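Local coordinates for diacylglycerol kinase (Bacillus anthracis, PDB 3S40), which probably phosphorylates diacylglycerol with ATP to give phosphatidic acid, at residues 69-73 with 97-103; 138-144 with 271-275; 194-200 with 225-231; 220-224 with 257-261; 267-271 with 280-284. The contacts are given in a common frame with arbitrary orientation. Residues are numbered along the deposited sequence.

Contact 1. Residues 69-73 with 97-103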
# COMPACT_ATOMS: atom_id res chain seq x y z
N VAL A 69 -8.84 7.06 7.69
CA VAL A 69 -9.76 6.43 6.73
C VAL A 69 -10.27 5.09 7.27
O VAL A 69 -9.48 4.21 7.59
CB VAL A 69 -9.10 6.27 5.34
CG1 VAL A 69 -7.75 5.60 5.47
CG2 VAL A 69 -10.03 5.53 4.39
N PHE A 70 -11.59 4.96 7.41
CA PHE A 70 -12.20 3.68 7.72
C PHE A 70 -12.70 3.04 6.44
O PHE A 70 -13.67 3.50 5.85
CB PHE A 70 -13.38 3.83 8.69
CG PHE A 70 -14.12 2.53 8.94
CD1 PHE A 70 -13.42 1.36 9.21
CD2 PHE A 70 -15.51 2.49 8.95
CE1 PHE A 70 -14.10 0.15 9.45
CE2 PHE A 70 -16.19 1.29 9.20
CZ PHE A 70 -15.49 0.12 9.45
N GLY A 71 -12.02 1.99 6.00
CA GLY A 71 -12.43 1.31 4.77
C GLY A 71 -11.42 0.32 4.24
O GLY A 71 -10.33 0.17 4.79
N GLY A 72 -11.78 -0.35 3.15
CA GLY A 72 -10.89 -1.31 2.52
C GLY A 72 -9.77 -0.71 1.68
O GLY A 72 -9.51 0.51 1.70
N ASP A 73 -9.09 -1.58 0.95
CA ASP A 73 -7.94 -1.19 0.13
C ASP A 73 -8.31 -0.17 -0.94
O ASP A 73 -7.53 0.73 -1.24
CB ASP A 73 -7.29 -2.43 -0.49
CG ASP A 73 -6.88 -3.47 0.56
OD1 ASP A 73 -7.77 -4.17 1.10
OD2 ASP A 73 -5.66 -3.58 0.84
N GLY A 97 -11.19 -1.77 7.00
CA GLY A 97 -12.61 -2.03 6.81
C GLY A 97 -12.89 -2.90 5.61
O GLY A 97 -14.04 -2.99 5.16
N GLY A 98 -11.85 -3.54 5.08
CA GLY A 98 -11.99 -4.42 3.94
C GLY A 98 -11.66 -5.84 4.36
O GLY A 98 -11.69 -6.15 5.55
N THR A 99 -11.32 -6.70 3.40
CA THR A 99 -10.91 -8.05 3.74
C THR A 99 -9.38 -8.18 3.81
O THR A 99 -8.86 -8.84 4.71
CB THR A 99 -11.51 -9.09 2.77
OG1 THR A 99 -11.10 -8.81 1.43
CG2 THR A 99 -13.04 -9.06 2.85
N CYS A 100 -8.66 -7.54 2.89
CA CYS A 100 -7.20 -7.61 2.90
C CYS A 100 -6.54 -6.59 3.81
O CYS A 100 -5.74 -6.95 4.67
CB CYS A 100 -6.63 -7.51 1.49
SG CYS A 100 -7.01 -8.95 0.49
N ASN A 101 -6.84 -5.32 3.59
CA ASN A 101 -6.27 -4.26 4.41
C ASN A 101 -4.74 -4.36 4.40
O ASN A 101 -4.08 -4.26 5.44
CB ASN A 101 -6.86 -4.37 5.81
CG ASN A 101 -8.38 -4.44 5.78
OD1 ASN A 101 -9.03 -3.56 5.20
ND2 ASN A 101 -8.96 -5.48 6.36
N ASP A 102 -4.18 -4.57 3.21
CA ASP A 102 -2.76 -4.78 3.04
C ASP A 102 -1.90 -3.70 3.66
O ASP A 102 -0.95 -3.99 4.41
CB ASP A 102 -2.42 -4.91 1.55
CG ASP A 102 -2.73 -6.29 1.02
OD1 ASP A 102 -2.67 -7.24 1.83
OD2 ASP A 102 -3.02 -6.43 -0.19
N PHE A 103 -2.21 -2.44 3.38
CA PHE A 103 -1.36 -1.43 3.96
C PHE A 103 -1.52 -1.24 5.47
O PHE A 103 -0.54 -0.92 6.16
CB PHE A 103 -1.36 -0.10 3.20
CG PHE A 103 -0.01 0.53 3.22
CD1 PHE A 103 0.97 0.09 2.35
CD2 PHE A 103 0.32 1.46 4.19
CE1 PHE A 103 2.25 0.61 2.40
CE2 PHE A 103 1.58 1.99 4.26
CZ PHE A 103 2.56 1.56 3.36
O HOH W 1 -7.96 -1.13 4.68
O HOH W 2 -4.27 -1.56 1.65
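The carboxylate of Asp73 holds the contact together by taking two consecutive backbone amides: Asn101 N donates to Asp73 OD1 at 2.9 Å and Asp102 N to Asp73 OD2 at 3.0 Å. A water carries the grip one residue further, to Phe103 at the start of helix 102-106, donating a hydrogen bond to Asp73 OD2 (2.6 Å) and accepting one from Phe103 N (2.8 Å). A second water donates to both Gly71 O and Asn101 OD1, each at 2.7 Å. Asn101 meanwhile braces its own loop, its OD1 accepting from Gly98 N at 2.8 Å and its ND2 giving to Gly98 O at 2.9 Å. At the strand end the link is weaker, Gly97 N to Gly71 O at 3.1 Å.

Packing here is mostly main chain on main chain. The CA atoms of Gly72 and Gly98 approach to 3.6 Å, and a CB on Gly97 or Gly98 would run into Gly71 CA or Gly72 CA. Phe70 CE1 lies 3.7 Å from Gly97 CA.

Gly71, Gly72 and Asp73 open the GGDGT signature of diacylglycerol kinases, which in relatives serves the nucleotide site. Asp102 bonds the amides of Gly208 and Gly209. Asp73's paired bonds and the tight glycine approach are consistent with a set geometry for loop 97-101.

Contact 2. Residues 138-144 with 271-275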
# COMPACT_ATOMS: atom_id res chain seq x y z
N PHE A 138 1.81 4.77 -6.16
CA PHE A 138 1.32 3.57 -5.47
C PHE A 138 2.01 3.31 -4.13
O PHE A 138 3.17 3.66 -3.93
CB PHE A 138 1.36 2.31 -6.35
CG PHE A 138 2.75 1.85 -6.70
CD1 PHE A 138 3.39 0.87 -5.95
CD2 PHE A 138 3.40 2.38 -7.81
CE1 PHE A 138 4.66 0.43 -6.29
CE2 PHE A 138 4.67 1.94 -8.16
CZ PHE A 138 5.31 0.97 -7.39
N LEU A 139 1.27 2.67 -3.24
CA LEU A 139 1.73 2.42 -1.88
C LEU A 139 2.17 0.97 -1.71
O LEU A 139 3.05 0.66 -0.90
CB LEU A 139 0.58 2.72 -0.92
CG LEU A 139 0.92 3.40 0.39
CD1 LEU A 139 1.94 4.49 0.16
CD2 LEU A 139 -0.36 3.96 1.01
N ASN A 140 1.55 0.08 -2.48
CA ASN A 140 1.74 -1.34 -2.27
C ASN A 140 2.58 -2.04 -3.31
O ASN A 140 3.63 -2.60 -3.00
CB ASN A 140 0.39 -2.04 -2.13
CG ASN A 140 0.24 -2.72 -0.81
OD1 ASN A 140 -0.57 -2.31 0.02
ND2 ASN A 140 1.04 -3.75 -0.59
N PHE A 141 2.13 -2.02 -4.56
CA PHE A 141 2.83 -2.81 -5.55
C PHE A 141 2.52 -2.37 -6.97
O PHE A 141 1.50 -1.75 -7.24
CB PHE A 141 2.49 -4.30 -5.37
CG PHE A 141 1.18 -4.70 -6.00
CD1 PHE A 141 1.15 -5.21 -7.29
CD2 PHE A 141 -0.01 -4.55 -5.31
CE1 PHE A 141 -0.05 -5.57 -7.88
CE2 PHE A 141 -1.22 -4.90 -5.90
CZ PHE A 141 -1.24 -5.41 -7.18
N TRP A 142 3.43 -2.72 -7.86
CA TRP A 142 3.29 -2.55 -9.30
C TRP A 142 3.59 -3.94 -9.87
O TRP A 142 4.58 -4.57 -9.50
CB TRP A 142 4.33 -1.53 -9.75
CG TRP A 142 4.49 -1.28 -11.24
CD1 TRP A 142 4.13 -0.16 -11.92
CD2 TRP A 142 5.13 -2.15 -12.20
NE1 TRP A 142 4.48 -0.27 -13.25
CE2 TRP A 142 5.09 -1.48 -13.45
CE3 TRP A 142 5.71 -3.42 -12.13
CZ2 TRP A 142 5.60 -2.05 -14.62
CZ3 TRP A 142 6.22 -3.98 -13.29
CH2 TRP A 142 6.16 -3.30 -14.52
N GLY A 143 2.72 -4.44 -10.75
CA GLY A 143 2.90 -5.76 -11.33
C GLY A 143 2.41 -5.92 -12.77
O GLY A 143 1.37 -5.39 -13.15
N ILE A 144 3.19 -6.65 -13.57
CA ILE A 144 2.78 -7.09 -14.90
C ILE A 144 2.86 -8.62 -14.96
O ILE A 144 3.81 -9.21 -14.43
CB ILE A 144 3.71 -6.53 -16.01
CG1 ILE A 144 5.15 -6.98 -15.77
CG2 ILE A 144 3.63 -5.02 -16.09
CD1 ILE A 144 6.13 -6.50 -16.84
N GLU A 271 -0.06 -4.57 -19.94
CA GLU A 271 -0.84 -3.78 -19.01
C GLU A 271 -0.28 -3.90 -17.60
O GLU A 271 0.24 -4.96 -17.22
CB GLU A 271 -2.30 -4.24 -19.03
CG GLU A 271 -3.18 -3.53 -18.02
CD GLU A 271 -4.63 -4.00 -18.10
OE1 GLU A 271 -4.84 -5.20 -18.41
OE2 GLU A 271 -5.54 -3.18 -17.86
N VAL A 272 -0.38 -2.83 -16.82
CA VAL A 272 0.14 -2.82 -15.46
C VAL A 272 -0.96 -2.83 -14.40
O VAL A 272 -1.98 -2.16 -14.56
CB VAL A 272 1.05 -1.60 -15.22
CG1 VAL A 272 1.35 -1.45 -13.72
CG2 VAL A 272 2.33 -1.71 -16.03
N ASP A 273 -0.74 -3.59 -13.34
CA ASP A 273 -1.65 -3.61 -12.20
C ASP A 273 -0.99 -2.98 -10.96
O ASP A 273 0.19 -3.19 -10.70
CB ASP A 273 -2.07 -5.04 -11.90
CG ASP A 273 -3.13 -5.11 -10.83
OD1 ASP A 273 -2.81 -4.87 -9.65
OD2 ASP A 273 -4.30 -5.42 -11.17
N THR A 274 -1.76 -2.20 -10.21
CA THR A 274 -1.28 -1.60 -8.97
C THR A 274 -2.26 -1.82 -7.83
O THR A 274 -3.18 -2.63 -7.92
CB THR A 274 -1.09 -0.09 -9.10
OG1 THR A 274 -2.34 0.51 -9.46
CG2 THR A 274 -0.05 0.23 -10.14
N ASP A 275 -2.06 -1.08 -6.75
CA ASP A 275 -2.86 -1.27 -5.54
C ASP A 275 -4.32 -1.56 -5.89
O ASP A 275 -5.15 -0.66 -5.91
CB ASP A 275 -2.77 -0.03 -4.64
CG ASP A 275 -1.34 0.47 -4.46
OD1 ASP A 275 -1.16 1.58 -3.90
OD2 ASP A 275 -0.40 -0.24 -4.87
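Asp275 loses the most surface, and its carboxylate explains why: it fits into the bend at 139-141 and collects three successive amides. Leu139 N reaches Asp275 OD1 at 2.7 Å, while Asn140 N and Phe141 N each reach Asp275 OD2 at 3.1 Å. Phe141 comes next. One face of its ring lies over the Thr274 carbonyl carbon, CZ is 3.0 Å from Asp273 OD1, and its main-chain O receives a CA-H...O contact from Thr274 CA at 3.3 Å. Val272 makes the apolar end, with CG1 over the face of the Trp142 indole, 3.6 Å from the centroid of the five-membered ring (a CH-pi contact), and CG2 3.6 Å from Ile144 CG2. Between them the antiparallel strands are tied by the hydrogen-bonded pair Gly143-Asp273, N to O at 2.8 Å in both directions.

On its other edge, strand 141-144 pairs with strand 198-202 through Trp142 to Val201 and Ile144 to Val199. Leu139 touches Thr80 of helix 73-83 and Phe103 of helix 102-106, so the bend meets the catalytic domain.

Contact 3. Residues 194-200 with 225-231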
# COMPACT_ATOMS: atom_id res chain seq x y z
N ASP A 194 15.65 -11.02 -19.57
CA ASP A 194 15.28 -12.43 -19.48
C ASP A 194 13.84 -12.70 -19.87
O ASP A 194 13.10 -11.80 -20.27
CB ASP A 194 15.55 -12.96 -18.07
CG ASP A 194 16.26 -14.30 -18.08
OD1 ASP A 194 17.28 -14.43 -18.79
OD2 ASP A 194 15.79 -15.23 -17.39
N GLU A 195 13.46 -13.97 -19.75
CA GLU A 195 12.10 -14.42 -20.02
C GLU A 195 11.42 -14.60 -18.68
O GLU A 195 11.84 -15.44 -17.87
CB GLU A 195 12.14 -15.75 -20.77
CG GLU A 195 10.85 -16.15 -21.46
CD GLU A 195 10.63 -15.41 -22.77
OE1 GLU A 195 11.38 -14.45 -23.05
OE2 GLU A 195 9.70 -15.78 -23.52
N ALA A 196 10.37 -13.82 -18.44
CA ALA A 196 9.68 -13.83 -17.16
C ALA A 196 8.21 -14.17 -17.32
O ALA A 196 7.59 -13.83 -18.32
CB ALA A 196 9.81 -12.47 -16.47
N VAL A 197 7.65 -14.82 -16.31
CA VAL A 197 6.22 -15.03 -16.25
C VAL A 197 5.55 -13.93 -15.43
O VAL A 197 4.38 -13.58 -15.65
CB VAL A 197 5.87 -16.43 -15.69
CG1 VAL A 197 6.83 -16.83 -14.57
CG2 VAL A 197 4.43 -16.46 -15.20
N LEU A 198 6.31 -13.35 -14.49
CA LEU A 198 5.78 -12.32 -13.60
C LEU A 198 6.84 -11.29 -13.23
O LEU A 198 7.98 -11.64 -12.90
CB LEU A 198 5.20 -12.97 -12.34
CG LEU A 198 4.79 -12.02 -11.21
CD1 LEU A 198 3.42 -11.40 -11.49
CD2 LEU A 198 4.77 -12.76 -9.89
N VAL A 199 6.49 -10.01 -13.28
CA VAL A 199 7.40 -8.97 -12.83
C VAL A 199 6.71 -8.08 -11.81
O VAL A 199 5.61 -7.58 -12.04
CB VAL A 199 7.88 -8.09 -13.98
CG1 VAL A 199 8.83 -7.03 -13.46
CG2 VAL A 199 8.56 -8.96 -15.05
N MSE A 200 7.37 -7.87 -10.68
CA MSE A 200 6.80 -6.99 -9.68
C MSE A 200 7.76 -6.08 -8.96
O MSE A 200 8.94 -6.41 -8.76
CB MSE A 200 5.99 -7.78 -8.69
CG MSE A 200 4.61 -7.95 -9.22
SE MSE A 200 3.63 -8.92 -7.98
CE MSE A 200 4.05 -7.84 -6.36
N ASP A 225 11.58 -2.93 -4.29
CA ASP A 225 12.00 -4.31 -4.52
C ASP A 225 11.51 -4.82 -5.87
O ASP A 225 10.30 -4.95 -6.11
CB ASP A 225 11.50 -5.23 -3.41
CG ASP A 225 12.31 -5.07 -2.13
OD1 ASP A 225 13.03 -6.03 -1.74
OD2 ASP A 225 12.25 -3.98 -1.54
N ILE A 226 12.46 -5.09 -6.75
CA ILE A 226 12.16 -5.72 -8.02
C ILE A 226 12.14 -7.22 -7.80
O ILE A 226 13.05 -7.78 -7.19
CB ILE A 226 13.23 -5.41 -9.07
CG1 ILE A 226 13.36 -3.90 -9.27
CG2 ILE A 226 12.92 -6.13 -10.38
CD1 ILE A 226 14.45 -3.50 -10.26
N PHE A 227 11.10 -7.87 -8.31
CA PHE A 227 10.96 -9.30 -8.13
C PHE A 227 10.46 -9.90 -9.44
O PHE A 227 9.38 -9.56 -9.94
CB PHE A 227 9.97 -9.59 -6.98
CG PHE A 227 9.89 -11.04 -6.59
CD1 PHE A 227 10.79 -11.58 -5.69
CD2 PHE A 227 8.90 -11.86 -7.12
CE1 PHE A 227 10.71 -12.91 -5.32
CE2 PHE A 227 8.82 -13.20 -6.75
CZ PHE A 227 9.71 -13.72 -5.85
N VAL A 228 11.27 -10.79 -10.00
CA VAL A 228 10.94 -11.41 -11.28
C VAL A 228 10.85 -12.92 -11.15
O VAL A 228 11.78 -13.56 -10.65
CB VAL A 228 12.00 -11.08 -12.32
CG1 VAL A 228 11.66 -11.76 -13.64
CG2 VAL A 228 12.12 -9.57 -12.50
N VAL A 229 9.75 -13.51 -11.58
CA VAL A 229 9.73 -14.96 -11.63
C VAL A 229 9.97 -15.41 -13.06
O VAL A 229 9.20 -15.08 -13.96
CB VAL A 229 8.43 -15.55 -11.10
CG1 VAL A 229 8.55 -17.08 -11.07
CG2 VAL A 229 8.14 -15.01 -9.71
N LYS A 230 11.06 -16.15 -13.26
CA LYS A 230 11.45 -16.57 -14.59
C LYS A 230 10.53 -17.68 -15.08
O LYS A 230 9.82 -18.30 -14.30
CB LYS A 230 12.90 -17.04 -14.59
CG LYS A 230 13.84 -16.04 -13.92
CD LYS A 230 15.29 -16.52 -13.91
CE LYS A 230 16.17 -15.56 -13.12
NZ LYS A 230 17.60 -15.98 -13.08
N SER A 231 10.54 -17.91 -16.39
CA SER A 231 9.72 -18.94 -17.00
C SER A 231 9.86 -20.29 -16.30
O SER A 231 8.97 -21.14 -16.37
CB SER A 231 10.07 -19.07 -18.49
OG SER A 231 11.48 -19.11 -18.67
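Leu198, Val229, Phe227 and Met200 (selenomethionine in this crystal) turn to one face of the sheet, where Leu198 CD2 meets Val229 CG2 at 4.1 Å. Phe237 of helix 234-240 lies against Leu198, Phe227 and Val229. Val199 and Val228 point to the other face, CG1 to CG2 at 4.3 Å, and there Ala196 CB packs 3.5 Å from Val228 CG1; Ile185 of strand 181-187 touches Val228 too.

The strands run antiparallel, 176° apart over 198-200 and 225-230. Met200 and Phe227 form one hydrogen-bonded pair, Met200 N to Phe227 O at 2.7 Å and Phe227 N to Met200 O at 2.6 Å; Val229 N then gives to Leu198 O at 2.9 Å. Here the register slips by one. Val197 N donates to Val229 O at 2.8 Å, and Leu198 N makes a weak bond to the same Val229 O at 3.4 Å: a classic beta bulge, with Val197 and Leu198 both opposite Val229. The chain turns a corner at Val197, passing from one sheet of the beta sandwich to the other, so that strand 194-196 crosses strand 225-230 at 87°.

Toward the polar edge, Ser231 N reaches Glu195 O at 3.2 Å. Asp194 OD2 lies 3.7 Å from Lys230 CD, while the Lys230 ammonium bonds to the carbonyl of Asn252.

Contact 4. Residues 220-224 with 257-261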
# COMPACT_ATOMS: atom_id res chain seq x y z
N ASP A 220 9.54 1.56 4.18
CA ASP A 220 10.29 2.74 4.61
C ASP A 220 11.82 2.60 4.54
O ASP A 220 12.54 3.33 5.24
CB ASP A 220 9.90 3.11 6.05
CG ASP A 220 10.17 1.97 7.02
OD1 ASP A 220 10.61 0.89 6.56
OD2 ASP A 220 9.94 2.15 8.24
N ASP A 221 12.33 1.68 3.72
CA ASP A 221 13.79 1.53 3.62
C ASP A 221 14.44 2.34 2.48
O ASP A 221 15.63 2.20 2.21
CB ASP A 221 14.21 0.07 3.57
CG ASP A 221 13.83 -0.62 2.26
OD1 ASP A 221 14.16 -1.83 2.14
OD2 ASP A 221 13.21 0.02 1.38
N GLY A 222 13.66 3.19 1.82
CA GLY A 222 14.19 4.08 0.80
C GLY A 222 14.46 3.44 -0.55
O GLY A 222 15.05 4.06 -1.43
N THR A 223 14.05 2.19 -0.72
CA THR A 223 14.21 1.53 -2.02
C THR A 223 12.95 0.75 -2.36
O THR A 223 12.08 0.54 -1.51
CB THR A 223 15.41 0.54 -2.05
OG1 THR A 223 15.12 -0.59 -1.23
CG2 THR A 223 16.70 1.21 -1.58
N LEU A 224 12.89 0.33 -3.62
CA LEU A 224 11.83 -0.53 -4.12
C LEU A 224 12.43 -1.90 -4.39
O LEU A 224 13.62 -2.01 -4.70
CB LEU A 224 11.31 0.04 -5.43
CG LEU A 224 10.54 1.33 -5.20
CD1 LEU A 224 10.00 1.89 -6.50
CD2 LEU A 224 9.40 1.04 -4.23
N VAL A 257 16.10 -7.83 -6.65
CA VAL A 257 17.07 -6.81 -6.29
C VAL A 257 16.35 -5.60 -5.73
O VAL A 257 15.15 -5.42 -5.97
CB VAL A 257 17.92 -6.38 -7.51
CG1 VAL A 257 17.08 -5.55 -8.48
CG2 VAL A 257 19.13 -5.58 -7.05
N LYS A 258 17.07 -4.78 -4.98
CA LYS A 258 16.52 -3.52 -4.49
C LYS A 258 17.11 -2.37 -5.26
O LYS A 258 18.31 -2.33 -5.49
CB LYS A 258 16.79 -3.37 -2.99
CG LYS A 258 15.78 -4.12 -2.12
CD LYS A 258 16.32 -4.36 -0.72
CE LYS A 258 15.26 -4.95 0.19
NZ LYS A 258 14.20 -3.95 0.48
N ALA A 259 16.28 -1.42 -5.68
CA ALA A 259 16.79 -0.28 -6.43
C ALA A 259 15.94 0.97 -6.22
O ALA A 259 14.78 0.88 -5.82
CB ALA A 259 16.88 -0.62 -7.90
N LYS A 260 16.52 2.15 -6.46
CA LYS A 260 15.78 3.40 -6.29
C LYS A 260 15.17 3.91 -7.59
O LYS A 260 14.15 4.59 -7.56
CB LYS A 260 16.65 4.49 -5.66
CG LYS A 260 16.99 4.26 -4.20
CD LYS A 260 17.55 5.52 -3.58
CE LYS A 260 17.81 5.34 -2.10
NZ LYS A 260 17.95 6.66 -1.40
N SER A 261 15.82 3.62 -8.71
CA SER A 261 15.37 4.13 -10.00
C SER A 261 15.32 3.00 -11.01
O SER A 261 16.34 2.37 -11.33
CB SER A 261 16.29 5.25 -10.49
OG SER A 261 15.76 5.84 -11.67
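The two segments meet nearly at right angles, their end-to-end directions 103° apart, and share a single antiparallel hydrogen-bonded pair, Leu224 with Ala259. Leu224 N donates to Ala259 O at 3.0 Å and Ala259 N to Leu224 O at 2.9 Å, which starts the pairing of strands 224-230 and 254-259 in the C-terminal beta sandwich. Just before it the chain bends through an Asx turn: Asp221 OD2 accepts from Thr223 N at 3.1 Å, and Gly222 between them has a positive phi of 78°.

The other carboxylate oxygen faces across. Asp221 OD1 forms a salt bridge with Lys258 NZ at 2.7 Å, and the same ammonium also serves Asp225 and the carbonyl of Asn216, so one lysine gathers two acids and a loop. Thr223 OG1 rests 3.7 Å from Lys258 CB. Leu224 turns to the same face as Ala259 and packs on Ile286 and Leu288 of strand 284-296. On the exposed side the aliphatic part of Lys260 lies along the turn, with CG 4.0 Å from Thr223 CG2 and CE 3.1 Å from Gly222 O.

Contact 5. Residues 267-271 with 280-284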
# COMPACT_ATOMS: atom_id res chain seq x y z
N GLU A 267 8.82 -6.52 -24.78
CA GLU A 267 8.77 -6.72 -26.22
C GLU A 267 7.56 -6.02 -26.82
O GLU A 267 7.68 -5.20 -27.72
CB GLU A 267 8.69 -8.22 -26.53
CG GLU A 267 9.20 -8.59 -27.91
CD GLU A 267 10.71 -8.48 -28.03
OE1 GLU A 267 11.38 -8.34 -26.98
OE2 GLU A 267 11.23 -8.54 -29.16
N GLU A 268 6.38 -6.36 -26.31
CA GLU A 268 5.15 -5.69 -26.68
C GLU A 268 4.56 -5.03 -25.45
O GLU A 268 4.67 -5.56 -24.35
CB GLU A 268 4.13 -6.69 -27.22
CG GLU A 268 4.47 -7.30 -28.56
CD GLU A 268 3.36 -8.20 -29.05
OE1 GLU A 268 2.94 -8.05 -30.22
OE2 GLU A 268 2.91 -9.06 -28.27
N GLU A 269 3.94 -3.87 -25.64
CA GLU A 269 3.23 -3.23 -24.55
C GLU A 269 2.43 -4.26 -23.75
O GLU A 269 1.74 -5.10 -24.31
CB GLU A 269 2.28 -2.17 -25.11
CG GLU A 269 1.29 -1.63 -24.10
CD GLU A 269 0.67 -0.33 -24.55
OE1 GLU A 269 1.29 0.39 -25.37
OE2 GLU A 269 -0.45 -0.02 -24.09
N LYS A 270 2.57 -4.20 -22.42
CA LYS A 270 1.75 -5.00 -21.51
C LYS A 270 1.03 -4.08 -20.52
O LYS A 270 1.45 -2.94 -20.29
CB LYS A 270 2.60 -6.03 -20.76
CG LYS A 270 3.35 -7.01 -21.66
CD LYS A 270 4.09 -8.08 -20.86
CE LYS A 270 3.13 -9.09 -20.25
NZ LYS A 270 2.61 -10.07 -21.26
N GLU A 271 -0.06 -4.57 -19.94
CA GLU A 271 -0.84 -3.78 -19.01
C GLU A 271 -0.28 -3.90 -17.60
O GLU A 271 0.24 -4.96 -17.22
CB GLU A 271 -2.30 -4.24 -19.03
CG GLU A 271 -3.18 -3.53 -18.02
CD GLU A 271 -4.63 -4.00 -18.10
OE1 GLU A 271 -4.84 -5.20 -18.41
OE2 GLU A 271 -5.54 -3.18 -17.86
N LEU A 280 -1.84 1.79 -16.33
CA LEU A 280 -0.49 1.99 -16.83
C LEU A 280 -0.17 0.86 -17.80
O LEU A 280 -0.98 -0.04 -18.00
CB LEU A 280 0.54 2.02 -15.70
CG LEU A 280 0.55 3.24 -14.78
CD1 LEU A 280 1.13 2.90 -13.42
CD2 LEU A 280 1.32 4.39 -15.42
N HIS A 281 1.02 0.92 -18.38
CA HIS A 281 1.46 -0.13 -19.28
C HIS A 281 2.90 0.16 -19.64
O HIS A 281 3.34 1.32 -19.59
CB HIS A 281 0.60 -0.14 -20.53
CG HIS A 281 0.52 1.18 -21.22
ND1 HIS A 281 1.62 1.76 -21.82
CD2 HIS A 281 -0.50 2.05 -21.38
CE1 HIS A 281 1.26 2.93 -22.33
NE2 HIS A 281 -0.02 3.13 -22.08
N THR A 282 3.65 -0.88 -19.99
CA THR A 282 5.04 -0.72 -20.39
C THR A 282 5.16 0.12 -21.66
O THR A 282 4.21 0.20 -22.44
CB THR A 282 5.72 -2.10 -20.64
OG1 THR A 282 4.90 -2.90 -21.51
CG2 THR A 282 5.92 -2.84 -19.32
N PRO A 283 6.32 0.77 -21.87
CA PRO A 283 7.44 0.80 -20.93
C PRO A 283 7.12 1.70 -19.73
O PRO A 283 6.12 2.42 -19.77
CB PRO A 283 8.58 1.40 -21.75
CG PRO A 283 7.89 2.23 -22.78
CD PRO A 283 6.62 1.50 -23.11
N CYS A 284 7.95 1.66 -18.70
CA CYS A 284 7.61 2.31 -17.44
C CYS A 284 8.84 2.69 -16.61
O CYS A 284 9.77 1.88 -16.45
CB CYS A 284 6.67 1.40 -16.64
SG CYS A 284 5.79 2.24 -15.32
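Two hydrogen bonds cross here, both between Lys270 and Thr282. Lys270 N donates to the hydroxyl Thr282 OG1 at 2.8 Å, and Thr282 N returns a bond to Lys270 O at 3.0 Å. Because a side-chain oxygen stands in for a carbonyl in the first of these, the pairing departs from regular sheet just where the strands end. Thr282 OG1 is also bonded to Thr266 OG1, which ties the site to the end of strand 261-266.

Backbone pairing continues with Glu271 and His281, an antiparallel non-hydrogen-bonded pair with CA atoms 4.3 Å apart. This is the open end of the beta hairpin made by strands 271-274 and 280-281, at the edge of the C-terminal beta sandwich. Beyond Thr282 the chain passes through a cis peptide bond to Pro283 and enters strand 284-296.

Side-chain contacts are mostly polar and at the surface. Glu269 OE2 sits over one face of the His281 imidazole, 3.3 Å from His281 CG, and the ring is held in place by His281 ND1 donating to Thr282 O at 3.1 Å. Lys270 O comes within 2.9 Å of His281 CB. The Lys270 side chain leads away, its ammonium in a cation-pi contact with Phe181.

Contact 1 belongs to the N-terminal catalytic domain, at the end of parallel strand 66-71; contacts 2 to 5 all reach one antiparallel sheet of the C-terminal sandwich, ordered 254-259, 224-230, 198-202, 141-144, 271-274, 280-281. Contacts 4, 3, 2 and 5 follow that order across it. Neighbours touch: Asp225 to Lys258 joins 3 and 4, Ile144 N to Val199 O joins 2 and 3, and 2 and 5 share Glu271. Along the chain contact 1 closes before contact 2 opens; contact 2 then spans 3 and 4, whose segments alternate, and contact 5 begins where contact 2 ends. Contacts 1 and 2, centres about 17 Å apart, touch where Phe103 and Asp102 meet Leu139 and Asn140, joining the two domains.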